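Local atomic coordinates of N-acylethanolamine-hydrolyzing acid amidase subunit beta (Caenorhabditis elegans, PDB entry 6DY3), a protein that probably hydrolyses bioactive fatty acid amides such as N-palmitoylethanolamine to free fatty acids and ethanolamine, working as a heterodimer of alpha and beta subunits. Residues Leu51-Leu56 with Phe95-Leu100. Sequence-based numbering, arbitrary orientation.
Sequences LYNGVL and FIRDVL
R97 reaches from helix 92-102 across to the backbone carbonyl of N53 in the loop 51-56. Its CB lies beside V55, 4.1 Å from V55 CG2. From there the chain runs extended, with CG anti to the backbone N (chi1 178°), which carries CD past N53 O at 3.5 Å. NE is hydrogen-bonded to the hydroxyl of Y44, while NH1 donates to N53 O over 2.8 Å. This bond is bent, 133° at the hydrogen, and the oxygen lies 26° out of the guanidinium plane. NH2 ends in a salt bridge to E77 of the alpha subunit, whose negative charge would favour a charged guanidinium in this buried place. The other oxygen of that carboxylate accepts from N53 ND2, a use for asparagine's side-chain amide. Arginine suits the place because its long apolar stem passes V55 while its three nitrogens serve three different acceptors. Beta-branched V55 divides its methyls, CG2 to R97 CB and CG1 to L100 CD1 at 3.8 Å. I96 also directs its CB toward the loop. The contact thus packs the connection between antiparallel strands 41-49 and 57-60 against a helix at the alpha-beta subunit interface, within the Ntn-hydrolase fold of the acid ceramidase family.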
# COMPACT_ATOMS: atom_id res chain seq x y z
N LEU B 51 -8.57 -8.73 -7.51
CA LEU B 51 -7.93 -8.45 -8.80
C LEU B 51 -6.49 -7.97 -8.64
O LEU B 51 -5.71 -8.04 -9.60
CB LEU B 51 -8.70 -7.43 -9.64
CG LEU B 51 -10.10 -7.83 -10.12
CD1 LEU B 51 -10.75 -6.67 -10.86
CD2 LEU B 51 -10.04 -9.07 -11.00
N TYR B 52 -6.13 -7.50 -7.45
CA TYR B 52 -4.78 -7.02 -7.18
C TYR B 52 -4.05 -8.03 -6.30
O TYR B 52 -4.46 -8.27 -5.16
CB TYR B 52 -4.82 -5.66 -6.50
CG TYR B 52 -5.43 -4.56 -7.34
CD1 TYR B 52 -6.80 -4.35 -7.35
CD2 TYR B 52 -4.64 -3.75 -8.14
CE1 TYR B 52 -7.36 -3.36 -8.12
CE2 TYR B 52 -5.19 -2.76 -8.91
CZ TYR B 52 -6.55 -2.57 -8.90
OH TYR B 52 -7.12 -1.58 -9.67
N ASN B 53 -2.97 -8.61 -6.82
CA ASN B 53 -2.20 -9.60 -6.08
C ASN B 53 -0.86 -9.05 -5.59
O ASN B 53 -0.04 -9.80 -5.07
CB ASN B 53 -1.98 -10.87 -6.91
CG ASN B 53 -1.41 -10.59 -8.28
OD1 ASN B 53 -1.70 -9.56 -8.89
ND2 ASN B 53 -0.61 -11.52 -8.79
N GLY B 54 -0.63 -7.74 -5.73
CA GLY B 54 0.46 -7.08 -5.06
C GLY B 54 0.06 -6.61 -3.67
O GLY B 54 -1.10 -6.73 -3.26
N VAL B 55 1.03 -6.05 -2.95
CA VAL B 55 0.82 -5.56 -1.59
C VAL B 55 1.35 -4.13 -1.50
O VAL B 55 2.51 -3.87 -1.81
CB VAL B 55 1.51 -6.44 -0.54
CG1 VAL B 55 1.27 -5.88 0.88
CG2 VAL B 55 1.02 -7.87 -0.63
N LEU B 56 0.50 -3.21 -1.03
CA LEU B 56 0.91 -1.85 -0.72
C LEU B 56 0.80 -1.51 0.76
O LEU B 56 1.31 -0.46 1.17
CB LEU B 56 0.09 -0.84 -1.54
CG LEU B 56 0.25 -0.96 -3.06
CD1 LEU B 56 -0.67 0.03 -3.76
CD2 LEU B 56 1.69 -0.74 -3.50
N PHE B 95 7.02 -5.38 -6.28
CA PHE B 95 8.30 -5.17 -5.62
C PHE B 95 8.14 -5.20 -4.11
O PHE B 95 8.94 -5.84 -3.41
CB PHE B 95 8.90 -3.83 -6.08
CG PHE B 95 10.29 -3.57 -5.55
CD1 PHE B 95 11.39 -3.89 -6.31
CD2 PHE B 95 10.48 -3.01 -4.30
CE1 PHE B 95 12.66 -3.66 -5.83
CE2 PHE B 95 11.75 -2.78 -3.82
CZ PHE B 95 12.84 -3.11 -4.59
N ILE B 96 7.10 -4.54 -3.60
CA ILE B 96 6.83 -4.55 -2.16
C ILE B 96 6.59 -5.97 -1.67
O ILE B 96 7.14 -6.40 -0.65
CB ILE B 96 5.63 -3.64 -1.82
CG1 ILE B 96 5.83 -2.22 -2.38
CG2 ILE B 96 5.38 -3.61 -0.31
CD1 ILE B 96 6.98 -1.46 -1.76
N ARG B 97 5.74 -6.72 -2.38
CA ARG B 97 5.44 -8.09 -1.97
C ARG B 97 6.70 -8.94 -1.99
O ARG B 97 6.90 -9.78 -1.11
CB ARG B 97 4.37 -8.69 -2.88
CG ARG B 97 4.03 -10.13 -2.55
CD ARG B 97 2.96 -10.66 -3.48
NE ARG B 97 2.83 -12.11 -3.42
CZ ARG B 97 2.03 -12.83 -4.19
NH1 ARG B 97 1.27 -12.23 -5.11
NH2 ARG B 97 1.98 -14.15 -4.06
N ASP B 98 7.56 -8.74 -2.99
CA ASP B 98 8.80 -9.50 -3.07
C ASP B 98 9.71 -9.20 -1.88
O ASP B 98 10.41 -10.09 -1.39
CB ASP B 98 9.52 -9.19 -4.38
CG ASP B 98 10.80 -9.97 -4.55
OD1 ASP B 98 10.73 -11.16 -4.92
OD2 ASP B 98 11.88 -9.39 -4.31
N VAL B 99 9.71 -7.95 -1.41
CA VAL B 99 10.50 -7.62 -0.23
C VAL B 99 9.94 -8.31 1.00
O VAL B 99 10.69 -8.85 1.83
CB VAL B 99 10.57 -6.09 -0.05
CG1 VAL B 99 11.24 -5.73 1.28
CG2 VAL B 99 11.32 -5.45 -1.20
N LEU B 100 8.61 -8.31 1.15
CA LEU B 100 7.99 -8.98 2.28
C LEU B 100 8.29 -10.47 2.28
O LEU B 100 8.33 -11.10 3.35
CB LEU B 100 6.47 -8.76 2.27
CG LEU B 100 5.97 -7.37 2.66
CD1 LEU B 100 4.47 -7.24 2.37
CD2 LEU B 100 6.26 -7.10 4.12